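Local coordinates for protein enzyme subtilase SubTY from Bacillus sp. TY145 (Bacillus sp., PDB 5FFN) that probably hydrolyses peptide bonds in proteins as a calcium-binding serine endopeptidase of the subtilisin-like (subtilase) family, at residues G28-V33 with T131-V136; H123-A128 with Y158-L163. All coordinates share one frame; numbering follows the deposited sequence.

Contact 1 (G28-V33 with T131-V136)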
loop_
_atom_site.group_PDB
_atom_site.type_symbol
_atom_site.label_atom_id
_atom_site.label_comp_id
_atom_site.label_asym_id
_atom_site.label_seq_id
_atom_site.Cartn_x
_atom_site.Cartn_y
_atom_site.Cartn_z
ATOM N N GLY A 28 16.718 -9.137 10.476
ATOM C CA GLY A 28 16.534 -8.556 11.768
ATOM C C GLY A 28 15.378 -7.583 11.854
ATOM O O GLY A 28 15.103 -7.093 12.923
ATOM N N ILE A 29 14.737 -7.273 10.741
ATOM C CA ILE A 29 13.604 -6.331 10.748
ATOM C C ILE A 29 12.323 -7.140 10.571
ATOM O O ILE A 29 12.343 -8.175 9.900
ATOM C CB ILE A 29 13.735 -5.311 9.591
ATOM C CG1 ILE A 29 15.145 -4.656 9.590
ATOM C CG2 ILE A 29 12.610 -4.248 9.647
ATOM C CD1 ILE A 29 15.517 -3.976 10.903
ATOM N N LYS A 30 11.218 -6.637 11.131
ATOM C CA LYS A 30 9.896 -7.211 10.941
ATOM C C LYS A 30 9.047 -6.253 10.068
ATOM O O LYS A 30 9.076 -5.018 10.288
ATOM C CB LYS A 30 9.168 -7.412 12.253
ATOM C CG LYS A 30 10.025 -7.931 13.403
ATOM C CD LYS A 30 10.718 -9.272 13.074
ATOM C CE LYS A 30 11.755 -9.645 14.130
ATOM N NZ LYS A 30 12.366 -10.981 13.746
ATOM N N VAL A 31 8.340 -6.812 9.103
ATOM C CA VAL A 31 7.331 -6.026 8.359
ATOM C C VAL A 31 5.958 -6.604 8.688
ATOM O O VAL A 31 5.675 -7.812 8.449
ATOM C CB VAL A 31 7.589 -5.958 6.856
ATOM C CG1 VAL A 31 6.519 -5.076 6.184
ATOM C CG2 VAL A 31 8.989 -5.407 6.576
ATOM N N ALA A 32 5.123 -5.745 9.269
ATOM C CA ALA A 32 3.744 -6.097 9.598
ATOM C C ALA A 32 2.837 -5.720 8.420
ATOM O O ALA A 32 2.616 -4.527 8.126
ATOM C CB ALA A 32 3.294 -5.456 10.894
ATOM N N VAL A 33 2.357 -6.751 7.732
ATOM C CA VAL A 33 1.453 -6.573 6.593
ATOM C C VAL A 33 0.032 -6.724 7.109
ATOM O O VAL A 33 -0.442 -7.861 7.420
ATOM C CB VAL A 33 1.763 -7.542 5.444
ATOM C CG1 VAL A 33 0.721 -7.432 4.343
ATOM C CG2 VAL A 33 3.163 -7.287 4.911
ATOM N N THR A 131 8.772 -6.897 22.535
ATOM C CA THR A 131 9.832 -7.757 21.948
ATOM C C THR A 131 11.112 -6.991 21.592
ATOM O O THR A 131 12.109 -7.608 21.192
ATOM C CB THR A 131 9.355 -8.420 20.676
ATOM O OG1 THR A 131 9.097 -7.420 19.671
ATOM C CG2 THR A 131 8.106 -9.278 20.934
ATOM N N GLY A 132 11.067 -5.666 21.711
ATOM C CA GLY A 132 12.149 -4.803 21.290
ATOM C C GLY A 132 12.489 -4.911 19.803
ATOM O O GLY A 132 13.614 -4.614 19.375
ATOM N N SER A 133 11.499 -5.271 18.992
ATOM C CA SER A 133 11.684 -5.424 17.556
ATOM C C SER A 133 11.639 -4.078 16.782
ATOM O O SER A 133 11.014 -3.085 17.194
ATOM C CB SER A 133 10.628 -6.371 16.976
ATOM O OG SER A 133 10.635 -7.651 17.604
ATOM N N LYS A 134 12.310 -4.093 15.637
ATOM C CA LYS A 134 12.247 -2.993 14.661
ATOM C C LYS A 134 11.178 -3.405 13.646
ATOM O O LYS A 134 11.291 -4.425 12.985
ATOM C CB LYS A 134 13.604 -2.772 13.991
ATOM C CG LYS A 134 14.681 -2.271 14.931
ATOM C CD LYS A 134 16.041 -2.260 14.290
ATOM C CE LYS A 134 17.150 -2.233 15.352
ATOM N NZ LYS A 134 16.865 -1.342 16.490
ATOM N N VAL A 135 10.101 -2.626 13.565
ATOM C CA VAL A 135 8.948 -3.024 12.816
ATOM C C VAL A 135 8.498 -1.897 11.883
ATOM O O VAL A 135 8.437 -0.735 12.277
ATOM C CB VAL A 135 7.745 -3.411 13.733
ATOM C CG1 VAL A 135 6.568 -3.959 12.901
ATOM C CG2 VAL A 135 8.188 -4.404 14.843
ATOM N N VAL A 136 8.193 -2.284 10.656
ATOM C CA VAL A 136 7.583 -1.397 9.695
ATOM C C VAL A 136 6.167 -1.957 9.410
ATOM O O VAL A 136 6.022 -3.130 9.075
ATOM C CB VAL A 136 8.353 -1.405 8.376
ATOM C CG1 VAL A 136 7.718 -0.399 7.353
ATOM C CG2 VAL A 136 9.834 -1.053 8.613
HETATM O O HOH W 1 13.795 -6.448 15.136
#
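Lys30 and the backbone of Lys134 to Val136 join the strands 29-35 and 134-142 side by side and parallel. Lys30 N donates to Lys134 O at 2.9 Å, and Lys30 O takes Val136 N at 2.9 Å. Lys30 thus gives through N to Lys134 and receives through O from Val136, two residues on, as in parallel pairing. Ala32 N then reaches Val136 O at 2.8 Å. CA-H...O contacts from Val135 to Lys30 O and from Val31 to Val136 O fill in between these bonds.

The side chain of Lys30 starts on the face that also carries Val135. Its CB and CG both lie against the carbonyl oxygen of Lys134, CB at 3.7 Å from that O, and CB is also 4.1 Å from Val135 CG2. CG, anti to the carbonyl carbon (chi1 -40°), comes to 3.9 Å from Ser133 CB, where the loop before the strand offers a small residue. The chain bends at chi2; CD then leads away from the partner segment, CE passes Ser133 OG at a looser 4.2 Å, and NZ ends in a salt bridge to Glu50. The aliphatic stem thus runs out past Ser133, while its charge is met by Glu50.

On the other face Ile29 CD1 rests 3.8 Å from Lys134 CB and equally close to its CD, the two chains crossing obliquely; Trp265 of helix 250-267 touches both. A water bridges Gly28 O and Lys134 N.

Beta-branched residues suit the extended backbone. Val135 and Ala32 meet helix 114-131 on one face; Ile29 and Val136 meet helix 250-267, and Val31 helix 72-81, on the other, an alpha/beta layering of the subtilase fold. Backbone N-H and C=O groups are paired across the strands, so the buried side chains here can be wholly apolar, and Lys30 reaches its partner, Glu50, beyond the contact.

Contact 2 (H123-A128 with Y158-L163)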
loop_
_atom_site.group_PDB
_atom_site.type_symbol
_atom_site.label_atom_id
_atom_site.label_comp_id
_atom_site.label_asym_id
_atom_site.label_seq_id
_atom_site.Cartn_x
_atom_site.Cartn_y
_atom_site.Cartn_z
ATOM N N HIS A 123 -1.831 -3.224 18.309
ATOM C CA HIS A 123 -1.239 -4.505 18.661
ATOM C C HIS A 123 0.203 -4.629 18.119
ATOM O O HIS A 123 1.096 -5.030 18.836
ATOM C CB HIS A 123 -2.138 -5.641 18.209
ATOM C CG HIS A 123 -1.666 -6.991 18.651
ATOM N ND1 HIS A 123 -1.855 -7.467 19.930
ATOM C CD2 HIS A 123 -0.990 -7.955 17.988
ATOM C CE1 HIS A 123 -1.298 -8.664 20.041
ATOM N NE2 HIS A 123 -0.775 -8.993 18.875
ATOM N N VAL A 124 0.435 -4.229 16.874
ATOM C CA VAL A 124 1.802 -4.171 16.351
ATOM C C VAL A 124 2.713 -3.386 17.303
ATOM O O VAL A 124 3.793 -3.860 17.649
ATOM C CB VAL A 124 1.877 -3.534 14.923
ATOM C CG1 VAL A 124 3.352 -3.339 14.478
ATOM C CG2 VAL A 124 1.126 -4.354 13.905
ATOM N N ALA A 125 2.282 -2.189 17.686
ATOM C CA ALA A 125 3.056 -1.285 18.550
ATOM C C ALA A 125 3.359 -1.943 19.898
ATOM O O ALA A 125 4.502 -1.917 20.369
ATOM C CB ALA A 125 2.330 0.014 18.747
ATOM N N ASP A 126 2.345 -2.614 20.452
ATOM C CA ASP A 126 2.503 -3.316 21.729
ATOM C C ASP A 126 3.478 -4.476 21.596
ATOM O O ASP A 126 4.346 -4.648 22.449
ATOM C CB ASP A 126 1.152 -3.774 22.244
ATOM C CG ASP A 126 0.304 -2.627 22.776
ATOM O OD1 ASP A 126 0.812 -1.537 23.056
ATOM O OD2 ASP A 126 -0.908 -2.811 22.936
ATOM N N GLU A 127 3.368 -5.228 20.507
ATOM C CA GLU A 127 4.282 -6.337 20.230
ATOM C C GLU A 127 5.702 -5.824 20.032
ATOM O O GLU A 127 6.668 -6.439 20.516
ATOM C CB GLU A 127 3.842 -7.133 19.008
ATOM C CG GLU A 127 2.585 -7.951 19.236
ATOM C CD GLU A 127 2.830 -9.134 20.156
ATOM O OE1 GLU A 127 3.626 -10.016 19.819
ATOM O OE2 GLU A 127 2.237 -9.130 21.235
ATOM N N ALA A 128 5.826 -4.711 19.310
ATOM C CA ALA A 128 7.135 -4.091 19.072
ATOM C C ALA A 128 7.809 -3.654 20.365
ATOM O O ALA A 128 8.992 -3.943 20.597
ATOM C CB ALA A 128 7.006 -2.886 18.057
ATOM N N TYR A 158 3.362 5.158 16.077
ATOM C CA TYR A 158 4.504 6.017 15.710
ATOM C C TYR A 158 5.212 6.472 16.984
ATOM O O TYR A 158 6.449 6.589 17.018
ATOM C CB TYR A 158 4.062 7.226 14.896
ATOM C CG TYR A 158 5.196 7.937 14.147
ATOM C CD1 TYR A 158 5.742 7.376 12.998
ATOM C CD2 TYR A 158 5.735 9.144 14.608
ATOM C CE1 TYR A 158 6.782 8.019 12.291
ATOM C CE2 TYR A 158 6.783 9.791 13.912
ATOM C CZ TYR A 158 7.287 9.217 12.744
ATOM O OH TYR A 158 8.294 9.812 12.021
ATOM N N GLY A 159 4.418 6.671 18.042
ATOM C CA GLY A 159 4.938 7.101 19.339
ATOM C C GLY A 159 5.726 6.019 20.034
ATOM O O GLY A 159 6.450 6.316 20.969
ATOM N N LYS A 160 5.543 4.774 19.629
ATOM C CA LYS A 160 6.276 3.618 20.134
ATOM C C LYS A 160 7.362 3.092 19.147
ATOM O O LYS A 160 7.843 1.956 19.288
ATOM C CB LYS A 160 5.284 2.517 20.521
ATOM C CG LYS A 160 4.372 2.901 21.707
ATOM C CD LYS A 160 3.260 1.906 21.884
ATOM C CE LYS A 160 3.199 1.323 23.267
ATOM N NZ LYS A 160 4.367 0.503 23.540
ATOM N N GLY A 161 7.802 3.953 18.216
ATOM C CA GLY A 161 8.952 3.677 17.340
ATOM C C GLY A 161 8.726 2.747 16.162
ATOM O O GLY A 161 9.676 2.112 15.677
ATOM N N VAL A 162 7.460 2.598 15.747
ATOM C CA VAL A 162 7.075 1.759 14.599
ATOM C C VAL A 162 6.895 2.674 13.376
ATOM O O VAL A 162 6.197 3.699 13.466
ATOM C CB VAL A 162 5.735 1.003 14.852
ATOM C CG1 VAL A 162 5.307 0.213 13.607
ATOM C CG2 VAL A 162 5.857 0.032 16.042
ATOM N N LEU A 163 7.555 2.350 12.270
ATOM C CA LEU A 163 7.386 3.122 11.027
ATOM C C LEU A 163 6.067 2.678 10.376
ATOM O O LEU A 163 5.790 1.482 10.283
ATOM C CB LEU A 163 8.524 2.841 10.061
ATOM C CG LEU A 163 8.516 3.684 8.789
ATOM C CD1 LEU A 163 8.742 5.154 9.146
ATOM C CD2 LEU A 163 9.547 3.181 7.839
HETATM O O HOH W 2 2.797 -1.482 25.083
#
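Val162 CG2 fits against the small residues of helix 114-131, 3.7 Å from Ala128 CB and 4.0 Å from Ala125 CA. Its other methyl, CG1, anti to the backbone N (chi1 176°), meets Val124 CG1 at 4.1 Å, the two valines crossing at about a right angle. Alanines suit this side of the helix because a single methyl lets the valine come close to the backbone.

The valine is delivered by a Schellman motif that ends helix 148-159: Gly161 takes the positive phi of the C-prime position, its N bonds Tyr158 O at 3.2 Å, and Val162 N turns back to the last helical turn. The chain then enters strand 163-167, completing a beta-alpha-beta crossover from the parallel strand 134-142, with the turn packed on the preceding helix.

Toward solvent the contact is looser. Lys160 lays its CD on Ala125 CB at 3.8 Å, yet its NZ stays 4.1 Å from Asp126 OD1, beyond a salt bridge. A water joins NZ to OD1, which also bonds Tyr156 OH. An alanine in place of Lys160 would probably uncover the methyl of Ala125 and leave Asp126 without its nearby positive charge.

Contact 2 sets helix 114-131 and the turn after helix 148-159 against the sheet that contact 1 helps build; their centres are about 9 Å apart. The chain threads them alternately: helix 114-131 runs into strand 134-142, which leads on through helix 148-159 to strand 163-167. Val135 joins the two contacts. Its CG1 packs on Val124 CG1 at 3.6 Å, and its O probably accepts a hydrogen bond from Leu163 N at 3.2 Å, extending the parallel sheet by another strand. Strand 29-35 ends at Asp35, which with His72 and Ser251 has charge-relay geometry consistent with the subtilase catalytic triad. A bound sodium ion lies about 13 Å from the side chain of Val136; its protein ligands belong to neither contact.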